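Long-range contacts in thioesterase (Pseudomonas aeruginosa, PDB 2O5U), which probably hydrolyses the thioester bond of fatty acyl-CoA substrates, as a hotdog-fold member of the 4-hydroxybenzoyl-CoA thioesterase family: residues Gln17-Arg22 and Tyr38-Thr43; Gly30-Val35 and Ala75-Pro80. All blocks are in the same frame, centred on the assembly; numbering follows the deposited sequence.

Interaction 1 (Gln17-Arg22 and Tyr38-Thr43)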
ATOM      1  N   GLN A  17      10.083  17.526  -6.431  1.00 23.53           N
ATOM      2  CA  GLN A  17       9.359  16.630  -7.314  1.00 24.80           C
ATOM      3  C   GLN A  17       7.928  16.525  -6.904  1.00 23.48           C
ATOM      4  O   GLN A  17       7.645  16.145  -5.770  1.00 23.01           O
ATOM      5  CB  GLN A  17       9.949  15.231  -7.290  1.00 24.04           C
ATOM      6  CG  GLN A  17       9.274  14.317  -8.312  1.00 31.39           C
ATOM      7  CD  GLN A  17       9.541  12.870  -8.046  1.00 37.31           C
ATOM      8  OE1 GLN A  17      10.559  12.529  -7.467  1.00 37.85           O
ATOM      9  NE2 GLN A  17       8.646  12.000  -8.507  1.00 40.17           N
ATOM     10  N   PRO A  18       7.038  16.773  -7.853  1.00 23.54           N
ATOM     11  CA  PRO A  18       5.645  16.568  -7.574  1.00 23.05           C
ATOM     12  C   PRO A  18       5.363  15.065  -7.495  1.00 21.81           C
ATOM     13  O   PRO A  18       5.994  14.247  -8.199  1.00 20.73           O
ATOM     14  CB  PRO A  18       4.970  17.229  -8.788  1.00 24.05           C
ATOM     15  CG  PRO A  18       5.951  17.049  -9.873  1.00 26.54           C
ATOM     16  CD  PRO A  18       7.264  17.223  -9.242  1.00 24.61           C
ATOM     17  N   ILE A  19       4.436  14.688  -6.621  1.00 20.57           N
ATOM     18  CA  ILE A  19       3.946  13.311  -6.514  1.00 20.04           C
ATOM     19  C   ILE A  19       2.446  13.412  -6.411  1.00 20.97           C
ATOM     20  O   ILE A  19       1.964  14.074  -5.540  1.00 20.15           O
ATOM     21  CB  ILE A  19       4.482  12.581  -5.267  1.00 20.62           C
ATOM     22  CG1 ILE A  19       6.037  12.480  -5.335  1.00 21.21           C
ATOM     23  CG2 ILE A  19       3.854  11.202  -5.134  1.00 21.86           C
ATOM     24  CD1 ILE A  19       6.689  11.605  -4.281  1.00 19.34           C
ATOM     25  N   SER A  20       1.719  12.776  -7.322  1.00 20.13           N
ATOM     26  CA  SER A  20       0.277  12.800  -7.219  1.00 20.37           C
ATOM     27  C   SER A  20      -0.187  11.914  -6.066  1.00 19.06           C
ATOM     28  O   SER A  20       0.356  10.823  -5.830  1.00 18.30           O
ATOM     29  CB  SER A  20      -0.368  12.384  -8.545  1.00 21.38           C
ATOM     30  OG  SER A  20       0.127  11.133  -8.996  1.00 22.96           O
ATOM     31  N   THR A  21      -1.213  12.387  -5.360  1.00 17.50           N
ATOM     32  CA  THR A  21      -1.822  11.589  -4.302  1.00 16.67           C
ATOM     33  C   THR A  21      -2.825  10.557  -4.893  1.00 16.26           C
ATOM     34  O   THR A  21      -3.369  10.746  -6.011  1.00 16.19           O
ATOM     35  CB  THR A  21      -2.491  12.449  -3.235  1.00 16.71           C
ATOM     36  OG1 THR A  21      -3.331  13.388  -3.921  1.00 17.48           O
ATOM     37  CG2 THR A  21      -1.395  13.186  -2.394  1.00 16.62           C
ATOM     38  N   ARG A  22      -3.026   9.454  -4.149  1.00 14.80           N
ATOM     39  CA  ARG A  22      -3.870   8.370  -4.594  1.00 13.65           C
ATOM     40  C   ARG A  22      -4.974   8.207  -3.586  1.00 14.81           C
ATOM     41  O   ARG A  22      -4.845   8.660  -2.434  1.00 14.58           O
ATOM     42  CB  ARG A  22      -3.110   7.043  -4.733  1.00 14.58           C
ATOM     43  CG  ARG A  22      -2.005   7.055  -5.867  1.00 14.35           C
ATOM     44  CD  ARG A  22      -1.145   5.787  -5.765  1.00 12.72           C
ATOM     45  NE  ARG A  22      -0.043   5.934  -6.702  1.00 16.87           N
ATOM     46  CZ  ARG A  22       0.855   4.998  -6.957  1.00 15.39           C
ATOM     47  NH1 ARG A  22       0.741   3.812  -6.361  1.00 14.98           N
ATOM     48  NH2 ARG A  22       1.864   5.250  -7.807  1.00 13.25           N
ATOM     49  N   TYR A  38       6.800   8.025   3.995  1.00 17.18           N
ATOM     50  CA  TYR A  38       8.045   7.312   3.713  1.00 17.51           C
ATOM     51  C   TYR A  38       8.115   6.768   2.303  1.00 16.50           C
ATOM     52  O   TYR A  38       9.200   6.674   1.714  1.00 16.78           O
ATOM     53  CB  TYR A  38       8.243   6.188   4.734  1.00 18.26           C
ATOM     54  CG  TYR A  38       8.539   6.670   6.127  1.00 18.52           C
ATOM     55  CD1 TYR A  38       7.582   6.580   7.137  1.00 19.21           C
ATOM     56  CD2 TYR A  38       9.785   7.212   6.440  1.00 18.50           C
ATOM     57  CE1 TYR A  38       7.862   7.042   8.419  1.00 18.57           C
ATOM     58  CE2 TYR A  38      10.080   7.681   7.712  1.00 17.42           C
ATOM     59  CZ  TYR A  38       9.132   7.564   8.706  1.00 15.59           C
ATOM     60  OH  TYR A  38       9.456   8.013   9.974  1.00 17.36           O
ATOM     61  N   ALA A  39       6.964   6.376   1.766  1.00 14.62           N
ATOM     62  CA  ALA A  39       6.835   6.025   0.349  1.00 15.90           C
ATOM     63  C   ALA A  39       7.123   7.219  -0.573  1.00 16.74           C
ATOM     64  O   ALA A  39       7.806   7.050  -1.595  1.00 16.31           O
ATOM     65  CB  ALA A  39       5.477   5.397   0.046  1.00 14.01           C
ATOM     66  N   PHE A  40       6.659   8.413  -0.191  1.00 15.83           N
ATOM     67  CA  PHE A  40       7.072   9.662  -0.896  1.00 17.22           C
ATOM     68  C   PHE A  40       8.608   9.877  -0.794  1.00 17.25           C
ATOM     69  O   PHE A  40       9.225  10.259  -1.792  1.00 17.72           O
ATOM     70  CB  PHE A  40       6.365  10.907  -0.337  1.00 17.26           C
ATOM     71  CG  PHE A  40       4.861  10.864  -0.453  1.00 17.26           C
ATOM     72  CD1 PHE A  40       4.247  10.209  -1.525  1.00 21.56           C
ATOM     73  CD2 PHE A  40       4.065  11.544   0.451  1.00 21.16           C
ATOM     74  CE1 PHE A  40       2.845  10.215  -1.655  1.00 21.36           C
ATOM     75  CE2 PHE A  40       2.621  11.522   0.329  1.00 20.78           C
ATOM     76  CZ  PHE A  40       2.052  10.874  -0.712  1.00 23.19           C
ATOM     77  N   PHE A  41       9.211   9.662   0.384  1.00 18.00           N
ATOM     78  CA  PHE A  41      10.686   9.852   0.530  1.00 17.98           C
ATOM     79  C   PHE A  41      11.436   8.876  -0.460  1.00 18.90           C
ATOM     80  O   PHE A  41      12.371   9.258  -1.173  1.00 18.36           O
ATOM     81  CB  PHE A  41      11.129   9.449   1.919  1.00 18.03           C
ATOM     82  CG  PHE A  41      10.732  10.400   3.056  1.00 18.80           C
ATOM     83  CD1 PHE A  41       9.961  11.541   2.852  1.00 19.64           C
ATOM     84  CD2 PHE A  41      11.217  10.140   4.345  1.00 24.27           C
ATOM     85  CE1 PHE A  41       9.637  12.398   3.933  1.00 24.30           C
ATOM     86  CE2 PHE A  41      10.918  10.996   5.424  1.00 24.89           C
ATOM     87  CZ  PHE A  41      10.121  12.118   5.221  1.00 22.30           C
ATOM     88  N   ASP A  42      11.020   7.620  -0.462  1.00 19.78           N
ATOM     89  CA  ASP A  42      11.615   6.565  -1.283  1.00 20.01           C
ATOM     90  C   ASP A  42      11.499   6.878  -2.758  1.00 20.02           C
ATOM     91  O   ASP A  42      12.460   6.647  -3.559  1.00 19.33           O
ATOM     92  CB  ASP A  42      10.865   5.216  -1.068  1.00 21.09           C
ATOM     93  CG  ASP A  42      11.470   4.368   0.013  1.00 28.24           C
ATOM     94  OD1 ASP A  42      12.158   4.942   0.894  1.00 38.82           O
ATOM     95  OD2 ASP A  42      11.273   3.133  -0.032  1.00 30.71           O
ATOM     96  N   THR A  43      10.307   7.348  -3.131  1.00 18.98           N
ATOM     97  CA  THR A  43      10.015   7.760  -4.497  1.00 18.58           C
ATOM     98  C   THR A  43      10.840   8.939  -4.958  1.00 18.42           C
ATOM     99  O   THR A  43      11.434   8.880  -6.021  1.00 19.32           O
ATOM    100  CB  THR A  43       8.481   8.015  -4.683  1.00 18.45           C
ATOM    101  OG1 THR A  43       7.848   6.784  -4.367  1.00 13.52           O
ATOM    102  CG2 THR A  43       8.148   8.451  -6.133  1.00 18.20           C
TER

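Interaction 2 (Gly30-Val35 and Ala75-Pro80)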
ATOM      1  N   GLY A  30      -9.131  10.352   7.462  1.00 19.59           N
ATOM      2  CA  GLY A  30      -9.363  11.253   6.341  1.00 18.72           C
ATOM      3  C   GLY A  30      -8.172  11.985   5.748  1.00 19.50           C
ATOM      4  O   GLY A  30      -8.337  12.711   4.788  1.00 19.58           O
ATOM      5  N   HIS A  31      -6.985  11.823   6.321  1.00 17.25           N
ATOM      6  CA  HIS A  31      -5.806  12.511   5.799  1.00 16.91           C
ATOM      7  C   HIS A  31      -4.802  11.436   5.348  1.00 15.95           C
ATOM      8  O   HIS A  31      -4.908  10.249   5.720  1.00 14.02           O
ATOM      9  CB  HIS A  31      -5.159  13.388   6.888  1.00 17.85           C
ATOM     10  CG  HIS A  31      -6.091  14.414   7.477  1.00 20.69           C
ATOM     11  ND1 HIS A  31      -6.800  15.296   6.703  1.00 26.55           N
ATOM     12  CD2 HIS A  31      -6.394  14.720   8.762  1.00 29.46           C
ATOM     13  CE1 HIS A  31      -7.530  16.088   7.477  1.00 28.25           C
ATOM     14  NE2 HIS A  31      -7.293  15.764   8.733  1.00 30.07           N
ATOM     15  N   VAL A  32      -3.785  11.873   4.631  1.00 15.04           N
ATOM     16  CA  VAL A  32      -2.724  10.947   4.172  1.00 15.68           C
ATOM     17  C   VAL A  32      -2.068  10.299   5.369  1.00 15.63           C
ATOM     18  O   VAL A  32      -1.602  10.975   6.321  1.00 17.21           O
ATOM     19  CB  VAL A  32      -1.670  11.671   3.287  1.00 14.81           C
ATOM     20  CG1 VAL A  32      -0.359  10.751   3.051  1.00 15.24           C
ATOM     21  CG2 VAL A  32      -2.315  12.129   1.965  1.00 15.39           C
ATOM     22  N   ASN A  33      -2.037   8.968   5.330  1.00 16.70           N
ATOM     23  CA  ASN A  33      -1.451   8.174   6.426  1.00 16.55           C
ATOM     24  C   ASN A  33       0.055   8.430   6.665  1.00 16.52           C
ATOM     25  O   ASN A  33       0.831   8.630   5.734  1.00 15.87           O
ATOM     26  CB  ASN A  33      -1.764   6.681   6.227  1.00 15.39           C
ATOM     27  CG  ASN A  33      -1.286   5.842   7.370  1.00 18.24           C
ATOM     28  OD1 ASN A  33      -0.224   5.226   7.296  1.00 17.96           O
ATOM     29  ND2 ASN A  33      -2.063   5.822   8.453  1.00 17.89           N
ATOM     30  N   ASN A  34       0.452   8.503   7.926  1.00 15.68           N
ATOM     31  CA  ASN A  34       1.882   8.690   8.258  1.00 16.87           C
ATOM     32  C   ASN A  34       2.893   7.792   7.487  1.00 16.69           C
ATOM     33  O   ASN A  34       3.976   8.233   7.098  1.00 17.61           O
ATOM     34  CB  ASN A  34       2.065   8.495   9.779  1.00 17.24           C
ATOM     35  CG  ASN A  34       1.743   7.067  10.253  1.00 20.87           C
ATOM     36  OD1 ASN A  34       2.636   6.229  10.412  1.00 20.23           O
ATOM     37  ND2 ASN A  34       0.481   6.789  10.453  1.00 22.98           N
ATOM     38  N   VAL A  35       2.523   6.533   7.256  1.00 16.01           N
ATOM     39  CA  VAL A  35       3.385   5.561   6.526  1.00 15.45           C
ATOM     40  C   VAL A  35       3.703   6.053   5.091  1.00 17.40           C
ATOM     41  O   VAL A  35       4.847   5.898   4.572  1.00 15.68           O
ATOM     42  CB  VAL A  35       2.734   4.161   6.530  1.00 15.44           C
ATOM     43  CG1 VAL A  35       3.574   3.132   5.624  1.00 17.43           C
ATOM     44  CG2 VAL A  35       2.653   3.677   8.008  1.00 14.87           C
ATOM     45  N   ALA A  75       1.649  19.102   9.908  1.00 16.59           N
ATOM     46  CA  ALA A  75       0.268  19.351   9.561  1.00 16.73           C
ATOM     47  C   ALA A  75      -0.221  18.393   8.480  1.00 15.76           C
ATOM     48  O   ALA A  75       0.535  18.109   7.556  1.00 17.15           O
ATOM     49  CB  ALA A  75       0.105  20.828   9.057  1.00 14.99           C
ATOM     50  N   PRO A  76      -1.501  17.996   8.505  1.00 17.55           N
ATOM     51  CA  PRO A  76      -1.979  17.000   7.506  1.00 17.79           C
ATOM     52  C   PRO A  76      -2.136  17.507   6.066  1.00 18.39           C
ATOM     53  O   PRO A  76      -2.319  18.708   5.824  1.00 17.41           O
ATOM     54  CB  PRO A  76      -3.329  16.539   8.084  1.00 18.43           C
ATOM     55  CG  PRO A  76      -3.809  17.602   8.944  1.00 17.26           C
ATOM     56  CD  PRO A  76      -2.546  18.324   9.498  1.00 17.37           C
ATOM     57  N   VAL A  77      -2.064  16.590   5.122  1.00 17.84           N
ATOM     58  CA  VAL A  77      -2.569  16.836   3.790  1.00 18.37           C
ATOM     59  C   VAL A  77      -3.516  15.684   3.462  1.00 17.49           C
ATOM     60  O   VAL A  77      -3.609  14.743   4.207  1.00 16.91           O
ATOM     61  CB  VAL A  77      -1.412  16.915   2.706  1.00 18.08           C
ATOM     62  CG1 VAL A  77      -0.422  18.007   3.040  1.00 21.66           C
ATOM     63  CG2 VAL A  77      -0.707  15.561   2.500  1.00 19.88           C
ATOM     64  N   ALA A  78      -4.247  15.782   2.370  1.00 17.48           N
ATOM     65  CA  ALA A  78      -5.202  14.749   2.034  1.00 16.33           C
ATOM     66  C   ALA A  78      -5.283  14.601   0.544  1.00 16.50           C
ATOM     67  O   ALA A  78      -5.322  15.621  -0.182  1.00 18.09           O
ATOM     68  CB  ALA A  78      -6.607  15.138   2.648  1.00 16.85           C
ATOM     69  N   PHE A  79      -5.348  13.364   0.060  1.00 15.24           N
ATOM     70  CA  PHE A  79      -5.778  13.120  -1.315  1.00 15.29           C
ATOM     71  C   PHE A  79      -7.110  13.905  -1.491  1.00 14.61           C
ATOM     72  O   PHE A  79      -7.968  13.883  -0.580  1.00 15.31           O
ATOM     73  CB  PHE A  79      -5.991  11.607  -1.576  1.00 14.75           C
ATOM     74  CG  PHE A  79      -6.851  11.324  -2.790  1.00 16.40           C
ATOM     75  CD1 PHE A  79      -6.279  11.221  -4.063  1.00 15.82           C
ATOM     76  CD2 PHE A  79      -8.235  11.223  -2.682  1.00 15.85           C
ATOM     77  CE1 PHE A  79      -7.056  11.007  -5.166  1.00 14.88           C
ATOM     78  CE2 PHE A  79      -9.020  10.996  -3.812  1.00 18.37           C
ATOM     79  CZ  PHE A  79      -8.432  10.908  -5.050  1.00 14.95           C
ATOM     80  N   PRO A  80      -7.292  14.599  -2.636  1.00 16.01           N
ATOM     81  CA  PRO A  80      -6.476  14.649  -3.842  1.00 16.97           C
ATOM     82  C   PRO A  80      -5.594  15.919  -3.937  1.00 18.73           C
ATOM     83  O   PRO A  80      -5.280  16.370  -5.046  1.00 19.20           O
ATOM     84  CB  PRO A  80      -7.530  14.703  -4.942  1.00 16.22           C
ATOM     85  CG  PRO A  80      -8.651  15.510  -4.300  1.00 18.02           C
ATOM     86  CD  PRO A  80      -8.519  15.416  -2.814  1.00 16.55           C
TER
HETATM   87  O   HOH W   1      -1.247  13.615   6.554  1.00 13.85           O

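Interaction 1 (Gln17-Arg22 and Tyr38-Thr43)
Ile19 of strand 15-19 meets the helix through both branches of its side chain, CG2 against the Phe40 ring, CD1 against the Phe40 backbone and the Thr43 methyl. The CG2 methyl, anti to the backbone N, meets the ring obliquely, 3.8 Å from both CE1 and CD1 of Phe40. CG1 takes the position beside the backbone N (chi1 -62°), and CD1 beyond it settles on the helix surface: it lies 3.8 Å from Phe40 O and 3.9 Å from Thr43 CG2, and so touches two residues one helical turn apart. The Phe40 CB points past the strand, yet its ring swings back to meet the isoleucine. This apolar patch is the tight part of the contact.

Toward either end the fit slackens. Thr21 offers just its CG2 methyl, 4.5 Å from Phe40 CZ, while its hydroxyl bonds to Gln81 O. At the other end the extended, partly exposed Gln17 only comes alongside, OE1 4.0 Å from Thr43 O; both are acceptors, and Thr43 O takes a hydrogen bond from Thr47 OG1. Thr43 keeps its methyl for Ile19 and turns OG1 back to Ala39 O at 2.8 Å; that carbonyl also receives Thr43 N, from the opposite face of its plane.

Trp23 N of the second subunit also bonds to Thr43 OG1, and Arg22 of that subunit packs on Phe40 and Thr43. Within the chain, strand 15-19 pairs with strand 83-92, and helix 34-53 packs on the antiparallel sheet, as in a hotdog fold, with Phe40 touching Met85 of strand 83-92 and Leu103 of strand 96-105.

Interaction 2 (Gly30-Val35 and Ala75-Pro80)
His31 and Val32 approach the 75-80 loop with consecutive side chains, one on Pro76 and the other on Val77. The imidazole of His31 lies beside the proline, and Pro76 CB sits over one ring face, 3.7 Å from the centroid and 21° off the ring normal, a CH-pi contact offset toward the CG-CD2 side of the rim. With CG anti to the carbonyl carbon (chi1 -57°), the ring lies side by side with the proline and points the same way. At the ring edge, near its plane, comes Ala78 CB, 4.1 Å from His31 ND1; the same methyl touches Gly30 O.

Val32 is gripped through its backbone as well as its side chain. Its N-H bonds to Val77 O at 2.9 Å, nearly straight at 172°, and a water that donates to Val32 O is weakly held by Val77 N. Beside this bond Val32 CG2 meets Val77 CG2 at 3.8 Å and also makes a van der Waals contact with the backbone N of Phe79, whose N-H bonds to Asn26 OD1.

Residues 30-33 lead into helix 34-53, the central helix of the hotdog fold, while 75-80 joins strands 62-73 and 83-92 of its sheet. Asn33 is the N-cap: its OD1 accepts Val35 N at 3.0 Å, with the donor standing above the carbonyl plane.

Val77, though its CB points away from the 30-35 segment, places CG2 between the backbone N and the carbonyl carbon, and thereby against Val32. Its side chain also packs on Tyr37 of the helix and on Leu103 and Leu105 of strand 96-105. Beside Gly30, Gln58 of the second subunit donates NE2 to Gly30 O and packs on Ala78.

The two contacts, with centres about 12 Å apart, lie on the same side of the chain's centre and alternate along the sequence. They share helix 34-53: interaction 2 holds the turn leading into it, interaction 1 packs strand 15-19 against its second and third turns. They also touch directly. Phe40 CE2 lies 4.1 Å from Val32 CG1, and the backbone after the strand lies against the loop, with Thr21 O 3.5 Å from Phe79 CD1 and Arg22 O 3.3 Å from Phe79 CB. Both reach the third subunit, whose Asn34 ND2 bonds to Asp42 OD1, while Asn33 and Asn34 bond to Asp42 OD2 of that subunit.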